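Local coordinates for hypothetical protein APE0525 (Aeropyrum pernix, PDB 2CX0) that has no established function but carries a PUA domain and probably binds RNA, possibly in connection with translation initiation, at residues 93-99 and 128-134; 110-116 and 159-165. All blocks are in the same frame, centred on the assembly; numbering follows the deposited sequence.

Contact 1 (93-99 and 128-134); sequences GVVLVDK and VVAALYH. With SO4 (sulfate ion), chain B.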
loop_
_atom_site.group_PDB
_atom_site.type_symbol
_atom_site.label_atom_id
_atom_site.label_comp_id
_atom_site.label_asym_id
_atom_site.label_seq_id
_atom_site.Cartn_x
_atom_site.Cartn_y
_atom_site.Cartn_z
ATOM N N GLY A 93 11.645 1.584 1.052
ATOM C CA GLY A 93 12.130 0.283 1.467
ATOM C C GLY A 93 11.077 -0.814 1.458
ATOM O O GLY A 93 9.874 -0.554 1.315
ATOM N N VAL A 94 11.539 -2.046 1.549
ATOM C CA VAL A 94 10.621 -3.153 1.649
ATOM C C VAL A 94 11.251 -4.098 2.697
ATOM O O VAL A 94 12.480 -4.072 2.901
ATOM C CB VAL A 94 10.414 -3.917 0.325
ATOM C CG1 VAL A 94 9.681 -3.043 -0.722
ATOM C CG2 VAL A 94 11.689 -4.457 -0.115
ATOM N N VAL A 95 10.394 -4.921 3.319
ATOM C CA VAL A 95 10.815 -5.872 4.347
ATOM C C VAL A 95 10.351 -7.206 3.855
ATOM O O VAL A 95 9.174 -7.352 3.473
ATOM C CB VAL A 95 10.124 -5.535 5.700
ATOM C CG1 VAL A 95 10.453 -6.586 6.738
ATOM C CG2 VAL A 95 10.594 -4.121 6.187
ATOM N N LEU A 96 11.260 -8.180 3.834
ATOM C CA LEU A 96 10.930 -9.507 3.367
ATOM C C LEU A 96 10.554 -10.312 4.581
ATOM O O LEU A 96 11.170 -10.152 5.655
ATOM C CB LEU A 96 12.148 -10.121 2.681
ATOM C CG LEU A 96 12.731 -9.245 1.568
ATOM C CD1 LEU A 96 13.960 -9.943 0.954
ATOM C CD2 LEU A 96 11.645 -8.976 0.518
ATOM N N VAL A 97 9.548 -11.171 4.426
ATOM C CA VAL A 97 9.016 -11.935 5.575
ATOM C C VAL A 97 8.910 -13.418 5.264
ATOM O O VAL A 97 8.825 -13.831 4.094
ATOM C CB VAL A 97 7.605 -11.400 6.023
ATOM C CG1 VAL A 97 7.626 -9.874 6.180
ATOM C CG2 VAL A 97 6.453 -11.802 4.936
ATOM N N ASP A 98 8.894 -14.221 6.339
ATOM C CA ASP A 98 8.772 -15.654 6.201
ATOM C C ASP A 98 7.329 -16.070 5.868
ATOM O O ASP A 98 6.423 -15.241 5.865
ATOM C CB ASP A 98 9.341 -16.399 7.429
ATOM C CG ASP A 98 8.634 -16.101 8.746
ATOM O OD1 ASP A 98 7.453 -15.772 8.784
ATOM O OD2 ASP A 98 9.288 -16.255 9.796
ATOM N N LYS A 99 7.118 -17.346 5.553
ATOM C CA LYS A 99 5.795 -17.804 5.161
ATOM C C LYS A 99 4.728 -17.594 6.234
ATOM O O LYS A 99 3.652 -17.132 5.954
ATOM C CB LYS A 99 5.814 -19.310 4.753
ATOM C CG LYS A 99 4.428 -19.838 4.399
ATOM C CD LYS A 99 4.480 -21.369 4.091
ATOM C CE LYS A 99 5.032 -21.649 2.702
ATOM N NZ LYS A 99 4.890 -23.124 2.377
ATOM N N VAL A 128 6.894 4.973 4.762
ATOM C CA VAL A 128 6.011 4.005 4.140
ATOM C C VAL A 128 6.862 2.870 3.550
ATOM O O VAL A 128 7.803 3.117 2.792
ATOM C CB VAL A 128 5.220 4.633 2.980
ATOM C CG1 VAL A 128 4.293 3.575 2.360
ATOM C CG2 VAL A 128 4.447 5.878 3.484
ATOM N N VAL A 129 6.524 1.631 3.907
ATOM C CA VAL A 129 7.227 0.484 3.349
ATOM C C VAL A 129 6.224 -0.608 3.013
ATOM O O VAL A 129 5.061 -0.559 3.472
ATOM C CB VAL A 129 8.263 -0.107 4.328
ATOM C CG1 VAL A 129 9.315 0.967 4.691
ATOM C CG2 VAL A 129 7.522 -0.683 5.665
ATOM N N ALA A 130 6.663 -1.599 2.231
ATOM C CA ALA A 130 5.809 -2.727 1.889
ATOM C C ALA A 130 6.440 -3.993 2.440
ATOM O O ALA A 130 7.674 -4.083 2.459
ATOM C CB ALA A 130 5.657 -2.899 0.333
ATOM N N ALA A 131 5.605 -4.946 2.868
ATOM C CA ALA A 131 6.109 -6.228 3.343
ATOM C C ALA A 131 5.843 -7.256 2.232
ATOM O O ALA A 131 4.703 -7.393 1.777
ATOM C CB ALA A 131 5.399 -6.669 4.612
ATOM N N LEU A 132 6.883 -8.024 1.869
ATOM C CA LEU A 132 6.742 -9.004 0.781
ATOM C C LEU A 132 7.124 -10.405 1.261
ATOM O O LEU A 132 8.122 -10.600 1.996
ATOM C CB LEU A 132 7.732 -8.702 -0.376
ATOM C CG LEU A 132 7.323 -7.669 -1.435
ATOM C CD1 LEU A 132 6.875 -6.332 -0.754
ATOM C CD2 LEU A 132 8.619 -7.396 -2.312
ATOM N N TYR A 133 6.363 -11.387 0.815
ATOM C CA TYR A 133 6.719 -12.796 1.161
ATOM C C TYR A 133 8.057 -13.004 0.426
ATOM O O TYR A 133 8.122 -12.800 -0.802
ATOM C CB TYR A 133 5.644 -13.728 0.587
ATOM C CG TYR A 133 5.982 -15.197 0.740
ATOM C CD1 TYR A 133 6.759 -15.653 1.822
ATOM C CD2 TYR A 133 5.497 -16.140 -0.168
ATOM C CE1 TYR A 133 7.038 -17.055 1.991
ATOM C CE2 TYR A 133 5.760 -17.516 -0.009
ATOM C CZ TYR A 133 6.518 -17.962 1.056
ATOM O OH TYR A 133 6.736 -19.320 1.157
ATOM N N HIS A 134 9.105 -13.408 1.139
ATOM C CA HIS A 134 10.429 -13.543 0.531
ATOM C C HIS A 134 10.564 -14.489 -0.665
ATOM O O HIS A 134 11.213 -14.149 -1.637
ATOM C CB HIS A 134 11.466 -13.938 1.579
ATOM C CG HIS A 134 11.505 -15.407 1.865
ATOM N ND1 HIS A 134 12.349 -16.271 1.193
ATOM C CD2 HIS A 134 10.755 -16.177 2.684
ATOM C CE1 HIS A 134 12.109 -17.509 1.588
ATOM N NE2 HIS A 134 11.150 -17.485 2.491
HETATM S S SO4 B . 9.694 -20.045 5.783
HETATM O O1 SO4 B . 9.430 -20.018 7.232
HETATM O O2 SO4 B . 9.129 -21.300 5.250
HETATM O O3 SO4 B . 9.171 -18.891 5.013
HETATM O O4 SO4 B . 11.134 -20.115 5.604
#

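Contact 2 (110-116 and 159-165); sequences HLMIPGV and KARGRAV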
loop_
_atom_site.group_PDB
_atom_site.type_symbol
_atom_site.label_atom_id
_atom_site.label_comp_id
_atom_site.label_asym_id
_atom_site.label_seq_id
_atom_site.Cartn_x
_atom_site.Cartn_y
_atom_site.Cartn_z
ATOM N N HIS A 110 -0.287 -7.100 12.207
ATOM C CA HIS A 110 0.815 -6.178 12.011
ATOM C C HIS A 110 2.035 -7.091 11.842
ATOM O O HIS A 110 1.956 -8.302 12.115
ATOM C CB HIS A 110 1.036 -5.330 13.270
ATOM C CG HIS A 110 -0.032 -4.312 13.489
ATOM N ND1 HIS A 110 -0.904 -4.337 14.574
ATOM C CD2 HIS A 110 -0.408 -3.261 12.731
ATOM C CE1 HIS A 110 -1.766 -3.336 14.457
ATOM N NE2 HIS A 110 -1.487 -2.667 13.350
ATOM N N LEU A 111 3.140 -6.526 11.369
ATOM C CA LEU A 111 4.350 -7.337 11.167
ATOM C C LEU A 111 5.305 -7.225 12.375
ATOM O O LEU A 111 5.778 -6.158 12.710
ATOM C CB LEU A 111 5.088 -6.936 9.860
ATOM C CG LEU A 111 6.478 -7.569 9.632
ATOM C CD1 LEU A 111 6.313 -9.150 9.541
ATOM C CD2 LEU A 111 7.105 -6.952 8.312
HETATM N N MSE A 112 5.527 -8.346 13.052
HETATM C CA MSE A 112 6.477 -8.348 14.161
HETATM C C MSE A 112 7.880 -8.758 13.636
HETATM O O MSE A 112 8.039 -9.517 12.682
HETATM C CB MSE A 112 5.993 -9.317 15.223
HETATM C CG MSE A 112 4.497 -9.222 15.516
HETATM SE SE MSE A 112 4.005 -7.491 16.215
HETATM C CE MSE A 112 4.762 -7.751 17.836
ATOM N N ILE A 113 8.906 -8.238 14.297
ATOM C CA ILE A 113 10.277 -8.481 13.953
ATOM C C ILE A 113 10.677 -9.958 13.731
ATOM O O ILE A 113 11.454 -10.270 12.824
ATOM C CB ILE A 113 11.178 -7.855 15.036
ATOM C CG1 ILE A 113 11.018 -6.314 14.986
ATOM C CG2 ILE A 113 12.689 -8.268 14.789
ATOM C CD1 ILE A 113 11.546 -5.616 16.296
ATOM N N PRO A 114 10.145 -10.879 14.548
ATOM C CA PRO A 114 10.533 -12.277 14.341
ATOM C C PRO A 114 10.127 -12.854 12.990
ATOM O O PRO A 114 10.694 -13.856 12.593
ATOM C CB PRO A 114 9.852 -13.016 15.493
ATOM C CG PRO A 114 9.814 -11.973 16.586
ATOM C CD PRO A 114 9.354 -10.715 15.785
ATOM N N GLY A 115 9.137 -12.273 12.313
ATOM C CA GLY A 115 8.741 -12.776 10.981
ATOM C C GLY A 115 9.563 -12.132 9.864
ATOM O O GLY A 115 9.407 -12.466 8.684
ATOM N N VAL A 116 10.477 -11.217 10.208
ATOM C CA VAL A 116 11.268 -10.569 9.173
ATOM C C VAL A 116 12.519 -11.366 8.854
ATOM O O VAL A 116 13.226 -11.784 9.763
ATOM C CB VAL A 116 11.670 -9.122 9.625
ATOM C CG1 VAL A 116 12.668 -8.508 8.590
ATOM C CG2 VAL A 116 10.391 -8.249 9.779
ATOM N N LYS A 159 16.184 -11.957 15.960
ATOM C CA LYS A 159 14.769 -12.355 16.160
ATOM C C LYS A 159 14.206 -11.739 17.462
ATOM O O LYS A 159 13.531 -12.378 18.264
ATOM C CB LYS A 159 14.537 -13.878 16.117
ATOM C CG LYS A 159 14.980 -14.438 14.808
ATOM C CD LYS A 159 14.135 -13.963 13.669
ATOM C CE LYS A 159 14.753 -14.482 12.366
ATOM N NZ LYS A 159 13.887 -14.219 11.206
ATOM N N ALA A 160 14.522 -10.472 17.651
ATOM C CA ALA A 160 14.011 -9.678 18.777
ATOM C C ALA A 160 12.469 -9.615 18.670
ATOM O O ALA A 160 11.914 -9.691 17.549
ATOM C CB ALA A 160 14.547 -8.261 18.638
ATOM N N ARG A 161 11.777 -9.456 19.796
ATOM C CA ARG A 161 10.304 -9.339 19.779
ATOM C C ARG A 161 9.895 -7.866 19.642
ATOM O O ARG A 161 10.614 -6.954 20.104
ATOM C CB ARG A 161 9.688 -9.905 21.040
ATOM C CG ARG A 161 9.522 -11.458 21.040
ATOM C CD ARG A 161 10.755 -12.188 20.541
ATOM N NE ARG A 161 10.565 -13.635 20.718
ATOM C CZ ARG A 161 11.329 -14.594 20.187
ATOM N NH1 ARG A 161 12.349 -14.295 19.412
ATOM N NH2 ARG A 161 11.082 -15.864 20.476
ATOM N N GLY A 162 8.740 -7.634 19.031
ATOM C CA GLY A 162 8.307 -6.245 18.860
ATOM C C GLY A 162 7.753 -5.993 17.458
ATOM O O GLY A 162 7.985 -6.787 16.545
ATOM N N ARG A 163 7.055 -4.863 17.280
ATOM C CA ARG A 163 6.476 -4.533 16.006
ATOM C C ARG A 163 7.502 -3.907 15.043
ATOM O O ARG A 163 8.257 -2.996 15.383
ATOM C CB ARG A 163 5.280 -3.583 16.205
ATOM C CG ARG A 163 4.354 -3.407 14.930
ATOM C CD ARG A 163 2.940 -3.038 15.424
ATOM N NE ARG A 163 2.920 -1.649 15.850
ATOM C CZ ARG A 163 1.858 -1.047 16.363
ATOM N NH1 ARG A 163 0.737 -1.722 16.557
ATOM N NH2 ARG A 163 1.901 0.246 16.556
ATOM N N ALA A 164 7.548 -4.442 13.837
ATOM C CA ALA A 164 8.444 -3.919 12.818
ATOM C C ALA A 164 7.692 -2.915 11.910
ATOM O O ALA A 164 8.230 -1.820 11.574
ATOM C CB ALA A 164 8.998 -5.085 11.955
ATOM N N VAL A 165 6.479 -3.294 11.502
ATOM C CA VAL A 165 5.686 -2.419 10.583
ATOM C C VAL A 165 4.217 -2.441 11.001
ATOM O O VAL A 165 3.614 -3.508 11.228
ATOM C CB VAL A 165 5.748 -2.947 9.100
ATOM C CG1 VAL A 165 4.898 -2.066 8.136
ATOM C CG2 VAL A 165 7.262 -3.047 8.650
HETATM O O HOH W 1 11.806 -15.967 10.614
#

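Contact 1 (93-99 and 128-134)
Strands 93-97 and 128-133 run in parallel, their axes 4.6 Å apart at closest approach and 28° from alignment. They are the central parallel pair in the mixed sheet of the PUA domain, with strand 116-121 beyond 93-97 and strand 138-145 beyond 128-133. The backbone ladder alternates between the two strands: Val-95 N to Ala-130 O (3.0 Å), Leu-132 N to Val-95 O (2.9 Å), Val-97 N to Leu-132 O (2.9 Å) and His-134 N to Val-97 O (3.0 Å), with a weak bond from Ala-130 N to Gly-93 O (3.5 Å) at the start.

Apolar side chains cover both faces. Val-94, Ala-130, Leu-96 and Leu-132 share one, where Leu-96 CD2 lies 4.0 Å from Leu-132 CB; Val-95 and Ala-131 point to the other, where Val-97 CG1 reaches Ala-131 CB at 4.2 Å and Leu-111 adds to the packing.

At the C-terminal ends, Asp-98 N-caps helix 99-107 through OD1 and Ala-101 N, while Lys-99 N donates to sulfate O3 (2.6 Å), with the rings of Tyr-133 and His-134 edge-on to the same oxygen. An apolar parallel pair thus ends in an anion-accepting helix N-terminus, the sulfate probably coming from the crystallisation liquor.

Contact 2 (110-116 and 159-165)
Segment 110-116 meets 159-165 as a short antiparallel pair broken by a classic beta bulge: Leu-111 faces both Ala-164 and Val-165. Leu-111 O accepts from Ala-164 N (2.7 Å) and Val-165 N (3.2 Å), and Leu-111 N donates to Val-165 O (3.1 Å). Beyond the bulge, Ile-113 N binds Gly-162 O (2.8 Å) as residues 113-115 enter a 3-10 turn. Lys-159, with positive phi, is the C-prime residue of the Schellman motif ending helix 149-158.

Ala-164 CB sits among Ile-113 CG1 (3.8 Å), Val-116 CG2 (4.1 Å) and Leu-111 CG (4.2 Å), while Leu-111 CD2 packs on Val-165 CG2 (3.9 Å). Arg-163 NH1 lies over one face of the His-110 ring, 3.6 Å from CE1, and the same guanidinium forms a salt bridge with Glu-146. Lys-159 NZ donates to Val-116 O (2.9 Å), and a water joins it to Pro-114 O. Around a small apolar cluster, backbone bonds at the bulge hold strand 111-112, while Lys-159 fastens the following turn, directly and through water.

Contacts 1 and 2 belong to the same mixed sheet of the PUA domain, their centres about 11 Å apart, and their segments alternate along the chain. Strand 111-112 lies at one edge of that sheet and the parallel pair of contact 1 further across it, yet the sheet curls enough for Val-97 CG1 to come within 3.7 Å of Leu-111 CD2. Between the neighbouring strands 93-97 and 116-121, Val-95 CG1 packs 3.5 Å from Val-116 CG2. A probable hydrogen bond, Asp-98 N to Gly-115 O at 3.0 Å, joins the backbones just where strand 93-97 gives way to helix 99-107. The sulfate marks the polar end of contact 1, next to this junction.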